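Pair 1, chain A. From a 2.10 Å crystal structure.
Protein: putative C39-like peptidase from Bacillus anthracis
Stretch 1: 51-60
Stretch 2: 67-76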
# COMPACT_ATOMS: atom_id res chain seq x y z
N GLU A 51 5.13 -1.36 -0.78
CA GLU A 51 3.90 -2.09 -1.16
C GLU A 51 3.93 -3.61 -0.96
O GLU A 51 2.98 -4.21 -0.39
CB GLU A 51 3.53 -1.77 -2.61
CG GLU A 51 3.46 -0.28 -2.94
CD GLU A 51 4.70 0.34 -3.59
OE1 GLU A 51 5.81 -0.22 -3.50
OE2 GLU A 51 4.57 1.47 -4.16
N VAL A 52 5.00 -4.25 -1.43
CA VAL A 52 5.05 -5.70 -1.28
C VAL A 52 5.25 -6.11 0.19
O VAL A 52 4.84 -7.20 0.61
CB VAL A 52 6.09 -6.41 -2.20
CG1 VAL A 52 5.77 -6.18 -3.72
CG2 VAL A 52 7.58 -6.04 -1.86
N THR A 53 5.92 -5.25 0.96
CA THR A 53 6.17 -5.57 2.37
C THR A 53 4.88 -5.46 3.20
O THR A 53 4.65 -6.32 4.06
CB THR A 53 7.32 -4.71 2.97
OG1 THR A 53 8.51 -4.91 2.20
CG2 THR A 53 7.62 -5.12 4.40
N SER A 54 4.06 -4.40 2.95
CA SER A 54 2.72 -4.26 3.55
C SER A 54 1.78 -5.42 3.15
O SER A 54 1.01 -5.97 3.96
CB SER A 54 2.06 -2.94 3.12
OG SER A 54 2.80 -1.77 3.58
N LEU A 55 1.84 -5.75 1.87
CA LEU A 55 1.12 -6.88 1.37
C LEU A 55 1.56 -8.16 2.09
O LEU A 55 0.71 -8.95 2.46
CB LEU A 55 1.23 -7.01 -0.16
CG LEU A 55 0.36 -8.18 -0.68
CD1 LEU A 55 -1.16 -7.92 -0.42
CD2 LEU A 55 0.64 -8.48 -2.19
N ALA A 56 2.87 -8.36 2.30
CA ALA A 56 3.34 -9.52 3.02
C ALA A 56 2.76 -9.66 4.45
O ALA A 56 2.21 -10.71 4.82
CB ALA A 56 4.91 -9.59 3.01
N MET A 57 2.79 -8.58 5.20
CA MET A 57 2.16 -8.53 6.54
C MET A 57 0.67 -8.91 6.49
O MET A 57 0.18 -9.67 7.35
CB MET A 57 2.29 -7.11 7.15
CG MET A 57 3.71 -6.74 7.70
SD MET A 57 3.88 -5.08 8.52
CE MET A 57 4.40 -4.05 7.14
N MET A 58 -0.06 -8.37 5.51
CA MET A 58 -1.49 -8.66 5.35
C MET A 58 -1.71 -10.12 5.05
O MET A 58 -2.55 -10.79 5.72
CB MET A 58 -2.10 -7.80 4.20
CG MET A 58 -3.70 -7.76 4.05
SD MET A 58 -4.39 -7.38 2.40
CE MET A 58 -4.11 -9.01 1.66
N LEU A 59 -0.98 -10.64 4.06
CA LEU A 59 -1.08 -12.06 3.68
C LEU A 59 -0.74 -13.04 4.83
O LEU A 59 -1.46 -14.03 5.03
CB LEU A 59 -0.15 -12.34 2.48
CG LEU A 59 -0.69 -11.75 1.14
CD1 LEU A 59 0.26 -12.07 -0.02
CD2 LEU A 59 -2.09 -12.31 0.87
N GLN A 60 0.37 -12.80 5.53
CA GLN A 60 0.71 -13.55 6.75
C GLN A 60 -0.42 -13.58 7.78
O GLN A 60 -0.78 -14.66 8.27
CB GLN A 60 1.99 -12.98 7.41
CG GLN A 60 3.18 -13.29 6.60
CD GLN A 60 4.46 -12.72 7.18
OE1 GLN A 60 4.46 -12.17 8.30
NE2 GLN A 60 5.56 -12.85 6.41
N ASP A 67 6.87 -14.41 2.11
CA ASP A 67 7.72 -13.32 2.59
C ASP A 67 7.81 -12.23 1.53
O ASP A 67 7.43 -12.44 0.38
CB ASP A 67 9.10 -13.82 2.96
CG ASP A 67 9.85 -14.35 1.78
OD1 ASP A 67 10.38 -13.60 0.96
OD2 ASP A 67 9.92 -15.56 1.65
N LYS A 68 8.32 -11.07 1.94
CA LYS A 68 8.44 -9.93 1.07
C LYS A 68 9.30 -10.16 -0.18
O LYS A 68 9.07 -9.51 -1.20
CB LYS A 68 8.98 -8.74 1.86
CG LYS A 68 10.49 -8.80 2.13
CD LYS A 68 10.88 -7.80 3.26
CE LYS A 68 12.39 -7.65 3.33
NZ LYS A 68 12.89 -7.19 4.64
N MET A 69 10.31 -11.04 -0.12
CA MET A 69 11.18 -11.30 -1.26
C MET A 69 10.45 -12.06 -2.37
O MET A 69 10.65 -11.83 -3.58
CB MET A 69 12.46 -12.07 -0.84
CG MET A 69 13.32 -11.36 0.30
SD MET A 69 13.82 -9.72 -0.24
CE MET A 69 14.59 -10.15 -1.83
N LYS A 70 9.61 -13.00 -1.98
CA LYS A 70 8.84 -13.73 -2.99
C LYS A 70 7.85 -12.77 -3.66
O LYS A 70 7.67 -12.78 -4.87
CB LYS A 70 8.10 -14.93 -2.36
CG LYS A 70 7.31 -15.76 -3.37
CD LYS A 70 7.50 -17.28 -3.08
CE LYS A 70 6.68 -18.22 -3.99
NZ LYS A 70 5.20 -18.08 -3.76
N LEU A 71 7.23 -11.91 -2.87
CA LEU A 71 6.26 -10.97 -3.42
C LEU A 71 6.95 -9.93 -4.33
O LEU A 71 6.37 -9.48 -5.35
CB LEU A 71 5.48 -10.25 -2.29
CG LEU A 71 4.62 -11.21 -1.44
CD1 LEU A 71 3.92 -10.41 -0.36
CD2 LEU A 71 3.57 -11.94 -2.31
N ALA A 72 8.16 -9.55 -3.92
CA ALA A 72 8.95 -8.62 -4.72
C ALA A 72 9.31 -9.21 -6.09
O ALA A 72 9.40 -8.47 -7.09
CB ALA A 72 10.19 -8.21 -4.00
N ASN A 73 9.54 -10.52 -6.17
CA ASN A 73 9.82 -11.09 -7.44
C ASN A 73 8.54 -11.27 -8.26
O ASN A 73 8.57 -11.19 -9.49
CB ASN A 73 10.55 -12.43 -7.29
CG ASN A 73 10.95 -13.00 -8.62
OD1 ASN A 73 10.67 -14.14 -8.91
ND2 ASN A 73 11.60 -12.18 -9.44
N GLU A 74 7.42 -11.53 -7.58
CA GLU A 74 6.17 -11.87 -8.26
C GLU A 74 5.32 -10.71 -8.75
O GLU A 74 4.52 -10.88 -9.65
CB GLU A 74 5.33 -12.82 -7.38
CG GLU A 74 5.97 -14.24 -7.33
CD GLU A 74 5.28 -15.14 -6.30
OE1 GLU A 74 4.46 -14.63 -5.50
OE2 GLU A 74 5.57 -16.37 -6.28
N ILE A 75 5.48 -9.54 -8.14
CA ILE A 75 4.73 -8.39 -8.54
C ILE A 75 5.01 -8.11 -10.00
O ILE A 75 6.14 -8.21 -10.46
CB ILE A 75 5.03 -7.13 -7.67
CG1 ILE A 75 4.08 -6.00 -8.06
CG2 ILE A 75 6.44 -6.65 -7.86
CD1 ILE A 75 2.75 -6.09 -7.48
N LYS A 76 3.96 -7.81 -10.75
CA LYS A 76 4.12 -7.47 -12.17
C LYS A 76 4.98 -6.19 -12.26
O LYS A 76 4.81 -5.25 -11.46
CB LYS A 76 2.75 -7.30 -12.80
CG LYS A 76 2.73 -6.78 -14.26
CD LYS A 76 1.29 -6.80 -14.81
CE LYS A 76 1.21 -6.54 -16.33
NZ LYS A 76 -0.16 -6.91 -16.85

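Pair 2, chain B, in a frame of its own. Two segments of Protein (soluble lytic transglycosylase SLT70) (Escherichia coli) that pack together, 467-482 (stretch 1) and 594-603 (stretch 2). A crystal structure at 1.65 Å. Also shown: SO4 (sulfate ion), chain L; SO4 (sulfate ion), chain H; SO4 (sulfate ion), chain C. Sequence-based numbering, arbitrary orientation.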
# COMPACT_ATOMS: atom_id res chain seq x y z
N PRO B 467 20.52 -17.63 -0.59
CA PRO B 467 20.21 -18.37 -1.82
C PRO B 467 19.72 -17.43 -2.93
O PRO B 467 19.09 -16.40 -2.66
CB PRO B 467 19.07 -19.29 -1.37
CG PRO B 467 19.32 -19.50 0.08
CD PRO B 467 19.72 -18.10 0.55
N GLN B 468 20.00 -17.78 -4.18
CA GLN B 468 19.52 -16.97 -5.31
C GLN B 468 17.99 -16.84 -5.25
O GLN B 468 17.45 -15.75 -5.42
CB GLN B 468 19.92 -17.60 -6.64
CG GLN B 468 19.57 -16.70 -7.83
CD GLN B 468 19.76 -17.40 -9.16
OE1 GLN B 468 20.64 -18.24 -9.30
NE2 GLN B 468 18.94 -17.05 -10.15
N SER B 469 17.30 -17.95 -4.99
CA SER B 469 15.84 -17.97 -4.91
C SER B 469 15.32 -16.99 -3.85
O SER B 469 14.31 -16.32 -4.06
CB SER B 469 15.35 -19.39 -4.59
OG SER B 469 15.78 -19.81 -3.29
N TYR B 470 16.05 -16.90 -2.75
CA TYR B 470 15.68 -16.02 -1.65
C TYR B 470 15.79 -14.55 -2.04
O TYR B 470 14.89 -13.76 -1.75
CB TYR B 470 16.51 -16.35 -0.41
CG TYR B 470 16.21 -15.46 0.76
CD1 TYR B 470 14.89 -15.30 1.22
CD2 TYR B 470 17.23 -14.72 1.37
CE1 TYR B 470 14.60 -14.41 2.26
CE2 TYR B 470 16.94 -13.84 2.42
CZ TYR B 470 15.63 -13.69 2.85
OH TYR B 470 15.35 -12.79 3.87
N ALA B 471 16.90 -14.17 -2.68
CA ALA B 471 17.09 -12.78 -3.14
C ALA B 471 15.97 -12.42 -4.12
O ALA B 471 15.41 -11.32 -4.08
CB ALA B 471 18.44 -12.61 -3.80
N MET B 472 15.62 -13.37 -4.99
CA MET B 472 14.55 -13.17 -5.95
C MET B 472 13.19 -13.00 -5.28
O MET B 472 12.40 -12.15 -5.69
CB MET B 472 14.54 -14.30 -6.98
CG MET B 472 15.76 -14.21 -7.88
SD MET B 472 15.95 -15.57 -9.04
CE MET B 472 14.83 -15.07 -10.36
N ALA B 473 12.93 -13.77 -4.22
CA ALA B 473 11.67 -13.67 -3.47
C ALA B 473 11.55 -12.27 -2.86
O ALA B 473 10.47 -11.69 -2.86
CB ALA B 473 11.62 -14.72 -2.35
N ILE B 474 12.64 -11.78 -2.28
CA ILE B 474 12.66 -10.45 -1.67
C ILE B 474 12.34 -9.38 -2.72
O ILE B 474 11.48 -8.51 -2.51
CB ILE B 474 14.03 -10.18 -0.97
CG1 ILE B 474 14.15 -11.04 0.31
CG2 ILE B 474 14.21 -8.67 -0.65
CD1 ILE B 474 13.39 -10.48 1.54
N ALA B 475 13.01 -9.46 -3.87
CA ALA B 475 12.76 -8.50 -4.95
C ALA B 475 11.31 -8.55 -5.45
O ALA B 475 10.68 -7.52 -5.68
CB ALA B 475 13.73 -8.74 -6.09
N ARG B 476 10.78 -9.77 -5.61
CA ARG B 476 9.41 -9.96 -6.08
C ARG B 476 8.43 -9.28 -5.12
O ARG B 476 7.52 -8.58 -5.54
CB ARG B 476 9.11 -11.46 -6.21
CG ARG B 476 7.63 -11.81 -6.39
CD ARG B 476 7.05 -11.24 -7.68
NE ARG B 476 5.66 -11.66 -7.88
CZ ARG B 476 4.62 -11.12 -7.26
NH1 ARG B 476 4.78 -10.10 -6.43
NH2 ARG B 476 3.39 -11.57 -7.53
N GLN B 477 8.66 -9.46 -3.82
CA GLN B 477 7.81 -8.85 -2.81
C GLN B 477 7.94 -7.34 -2.81
O GLN B 477 6.93 -6.62 -2.75
CB GLN B 477 8.16 -9.39 -1.41
CG GLN B 477 7.64 -8.54 -0.24
CD GLN B 477 6.13 -8.48 -0.17
OE1 GLN B 477 5.44 -9.43 -0.53
NE2 GLN B 477 5.60 -7.36 0.31
N GLU B 478 9.17 -6.86 -2.92
CA GLU B 478 9.43 -5.42 -2.87
C GLU B 478 8.93 -4.58 -4.04
O GLU B 478 8.23 -3.57 -3.85
CB GLU B 478 10.95 -5.16 -2.71
CG GLU B 478 11.55 -5.61 -1.36
CD GLU B 478 11.07 -4.79 -0.17
OE1 GLU B 478 10.26 -3.85 -0.36
OE2 GLU B 478 11.53 -5.06 0.96
N SER B 479 9.21 -5.04 -5.26
CA SER B 479 8.88 -4.26 -6.45
C SER B 479 7.95 -4.87 -7.48
O SER B 479 7.61 -4.20 -8.46
CB SER B 479 10.19 -3.96 -7.18
OG SER B 479 10.74 -5.17 -7.67
N ALA B 480 7.59 -6.14 -7.30
CA ALA B 480 6.76 -6.85 -8.28
C ALA B 480 7.47 -6.77 -9.65
O ALA B 480 6.84 -6.72 -10.71
CB ALA B 480 5.33 -6.29 -8.33
N TRP B 481 8.79 -6.79 -9.57
CA TRP B 481 9.69 -6.74 -10.72
C TRP B 481 9.79 -5.46 -11.54
O TRP B 481 10.34 -5.48 -12.63
CB TRP B 481 9.49 -7.96 -11.63
CG TRP B 481 9.82 -9.27 -10.94
CD1 TRP B 481 8.98 -10.33 -10.73
CD2 TRP B 481 11.07 -9.62 -10.35
NE1 TRP B 481 9.64 -11.32 -10.04
CE2 TRP B 481 10.93 -10.91 -9.79
CE3 TRP B 481 12.31 -8.96 -10.23
CZ2 TRP B 481 11.97 -11.56 -9.12
CZ3 TRP B 481 13.35 -9.60 -9.56
CH2 TRP B 481 13.17 -10.89 -9.01
N ASN B 482 9.26 -4.34 -11.04
CA ASN B 482 9.41 -3.08 -11.78
C ASN B 482 10.70 -2.42 -11.24
O ASN B 482 10.74 -1.98 -10.10
CB ASN B 482 8.19 -2.18 -11.53
CG ASN B 482 8.34 -0.81 -12.16
OD1 ASN B 482 9.37 -0.48 -12.74
ND2 ASN B 482 7.29 -0.01 -12.07
N TYR B 594 7.04 -17.11 -1.43
CA TYR B 594 7.64 -16.79 -2.74
C TYR B 594 8.96 -17.53 -2.97
O TYR B 594 9.26 -17.94 -4.09
CB TYR B 594 7.86 -15.29 -2.88
CG TYR B 594 6.62 -14.43 -2.88
CD1 TYR B 594 5.33 -14.97 -2.83
CD2 TYR B 594 6.74 -13.04 -2.90
CE1 TYR B 594 4.18 -14.14 -2.80
CE2 TYR B 594 5.63 -12.20 -2.87
CZ TYR B 594 4.36 -12.76 -2.82
OH TYR B 594 3.27 -11.94 -2.73
N ASP B 595 9.74 -17.68 -1.91
CA ASP B 595 11.02 -18.39 -2.01
C ASP B 595 10.72 -19.85 -2.42
O ASP B 595 11.38 -20.40 -3.31
CB ASP B 595 11.80 -18.32 -0.68
CG ASP B 595 13.26 -18.68 -0.84
OD1 ASP B 595 13.65 -19.04 -1.96
OD2 ASP B 595 14.04 -18.58 0.13
N ALA B 596 9.68 -20.44 -1.84
CA ALA B 596 9.29 -21.81 -2.21
C ALA B 596 8.88 -21.87 -3.70
O ALA B 596 9.31 -22.78 -4.42
CB ALA B 596 8.16 -22.31 -1.32
N TYR B 597 8.12 -20.88 -4.16
CA TYR B 597 7.72 -20.85 -5.57
C TYR B 597 8.96 -20.74 -6.46
O TYR B 597 9.08 -21.44 -7.45
CB TYR B 597 6.81 -19.66 -5.87
CG TYR B 597 5.48 -19.67 -5.15
CD1 TYR B 597 4.85 -20.87 -4.83
CD2 TYR B 597 4.86 -18.47 -4.79
CE1 TYR B 597 3.62 -20.87 -4.16
CE2 TYR B 597 3.65 -18.46 -4.11
CZ TYR B 597 3.04 -19.67 -3.80
OH TYR B 597 1.86 -19.67 -3.11
N TYR B 598 9.90 -19.86 -6.08
CA TYR B 598 11.12 -19.70 -6.86
C TYR B 598 11.96 -20.96 -6.89
O TYR B 598 12.48 -21.34 -7.94
CB TYR B 598 11.92 -18.47 -6.39
CG TYR B 598 11.45 -17.23 -7.12
CD1 TYR B 598 11.67 -17.08 -8.48
CD2 TYR B 598 10.66 -16.27 -6.48
CE1 TYR B 598 11.12 -16.02 -9.21
CE2 TYR B 598 10.09 -15.19 -7.21
CZ TYR B 598 10.32 -15.08 -8.57
OH TYR B 598 9.69 -14.09 -9.30
N ARG B 599 12.05 -21.65 -5.75
CA ARG B 599 12.79 -22.90 -5.70
C ARG B 599 12.14 -23.89 -6.67
O ARG B 599 12.83 -24.54 -7.44
CB ARG B 599 12.84 -23.46 -4.27
CG ARG B 599 13.88 -22.73 -3.41
CD ARG B 599 13.85 -23.19 -1.96
NE ARG B 599 14.02 -24.64 -1.85
CZ ARG B 599 15.19 -25.28 -1.94
NH1 ARG B 599 16.33 -24.61 -2.13
NH2 ARG B 599 15.22 -26.60 -1.83
N TYR B 600 10.81 -23.93 -6.68
CA TYR B 600 10.10 -24.83 -7.57
C TYR B 600 10.45 -24.56 -9.04
O TYR B 600 10.80 -25.49 -9.78
CB TYR B 600 8.58 -24.75 -7.38
CG TYR B 600 7.83 -25.61 -8.36
CD1 TYR B 600 7.66 -26.97 -8.13
CD2 TYR B 600 7.34 -25.07 -9.56
CE1 TYR B 600 7.03 -27.78 -9.08
CE2 TYR B 600 6.71 -25.88 -10.51
CZ TYR B 600 6.56 -27.22 -10.26
OH TYR B 600 5.94 -28.02 -11.19
N PHE B 601 10.35 -23.30 -9.45
CA PHE B 601 10.65 -22.94 -10.83
C PHE B 601 12.12 -23.08 -11.21
O PHE B 601 12.46 -23.11 -12.39
CB PHE B 601 10.07 -21.56 -11.16
CG PHE B 601 8.57 -21.55 -11.23
CD1 PHE B 601 7.90 -22.34 -12.18
CD2 PHE B 601 7.82 -20.79 -10.34
CE1 PHE B 601 6.51 -22.38 -12.22
CE2 PHE B 601 6.42 -20.82 -10.38
CZ PHE B 601 5.76 -21.62 -11.32
N MET B 602 12.99 -23.20 -10.20
CA MET B 602 14.41 -23.40 -10.43
C MET B 602 14.76 -24.90 -10.39
O MET B 602 15.93 -25.27 -10.52
CB MET B 602 15.23 -22.65 -9.39
CG MET B 602 15.15 -21.14 -9.53
SD MET B 602 16.08 -20.34 -8.22
CE MET B 602 15.47 -18.69 -8.38
N GLY B 603 13.75 -25.74 -10.19
CA GLY B 603 13.97 -27.18 -10.16
C GLY B 603 14.34 -27.79 -8.82
O GLY B 603 14.81 -28.94 -8.78
S SO4 L . 22.10 -21.05 -4.36
O1 SO4 L . 21.96 -19.62 -4.71
O2 SO4 L . 20.77 -21.69 -4.32
O3 SO4 L . 22.94 -21.73 -5.36
O4 SO4 L . 22.72 -21.17 -3.02
S SO4 H . 0.78 -10.41 -5.47
O1 SO4 H . 1.27 -11.62 -4.79
O2 SO4 H . 0.04 -9.57 -4.51
O3 SO4 H . 1.92 -9.66 -6.01
O4 SO4 H . -0.12 -10.80 -6.57
S SO4 C . 0.25 -16.55 -2.51
O1 SO4 C . 1.34 -16.99 -1.62
O2 SO4 C . 0.23 -17.39 -3.72
O3 SO4 C . -1.03 -16.70 -1.78
O4 SO4 C . 0.42 -15.13 -2.88
O HOH W 1 16.97 -21.85 -1.88
O HOH W 2 3.48 -9.21 -2.40

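Superposing pair 2 on pair 1 over N, CA and C of 14 central residues gives an RMSD of 0.3 Å, so the two backbones are nearly the same object. In each, two helices run at a steep angle: 126° between N-to-C directions with a closest axial approach of 8.6 Å in pair 1, 127° and 8.2 Å in pair 2. The first register pair agrees; the second shares the Lys A68/Asp B595 position but differs in its partner on the first helix. Val A52 CA lies 5.8 Å from Leu A71 CA, and the matched Ser B469 CA lies 5.4 Å from Tyr B598 CA; Thr A53 CA approaches Lys A68 CA at 5.1 Å, whereas in pair 2 the short approach is between Ala B473 CA and Asp B595 CA, 5.0 Å.

The central position is a knob in a four-residue hole. Leu A71 sits among Val A52, Leu A55, Ala A56 and Leu A59; Tyr B598 sits among the matched Ser B469, Met B472, Ala B473 and Arg B476. The one identical residue of the hole is the alanine, and the knob lies close to the helix beside it: Leu A71 CD1 comes within 3.6 Å of Ala A56 CB and 3.5 Å of Ala A56 N, and Tyr B598 CD2 within 4.1 Å of Ala B473 N.

The knobs fill their holes differently. Leu A71, with chi1 m and chi2 t, places CD1 4.2 Å from Leu A55 CG and CD2 4.0 Å from Leu A59 CD1. Tyr B598 offers a flat ring instead. Met B472 CB stands 4.2 Å from its centroid and 7° off the normal, a CH-pi contact over the face, and Arg B476 CB supplies aliphatic packing 4.0 Å from Tyr B598 CE2. The ring also reaches beyond the hole: Trp B481 NE1 donates a hydrogen bond to Tyr B598 OH at 2.9 Å.

The Val A52/Ser B469 position changes from apolar to polar. Val A52 packs by apolar contact, CB to Leu A71 CB at 3.9 Å, CG2 to Ala A72 CB at 4.0 Å and CG1 to Ile A75 CB at 4.1 Å. Ser B469 OG instead donates to Asp B595 OD1 at 2.6 Å, and water 1 links Ser B469 OG to Arg B599 NH1, 2.8 Å from each. Ile A75 and Met B602 superpose more loosely, with CA atoms 1.5 Å apart, yet both approach this position: Met B602 CE is 3.6 Å from Ser B469 CA and also 3.2 Å from Met B472 SD.

The start of the second stretch differs too. Asp A67 caps its helix, Asp A67 OD1 accepting from Lys A70 N at 3.1 Å and weakly from Met A69 N at 2.8 Å. Its counterpart, Tyr B594, lies within a helix already under way and covers the first helix, with Tyr B594 CD2 3.8 Å from Arg B476 CG. Pair 2 buries 598 Å² against 397 Å², with Tyr B594 and Met B602 covering much more than their counterparts Asp A67 and Ile A75. Pair 1 has no hydrogen bond across its stretches.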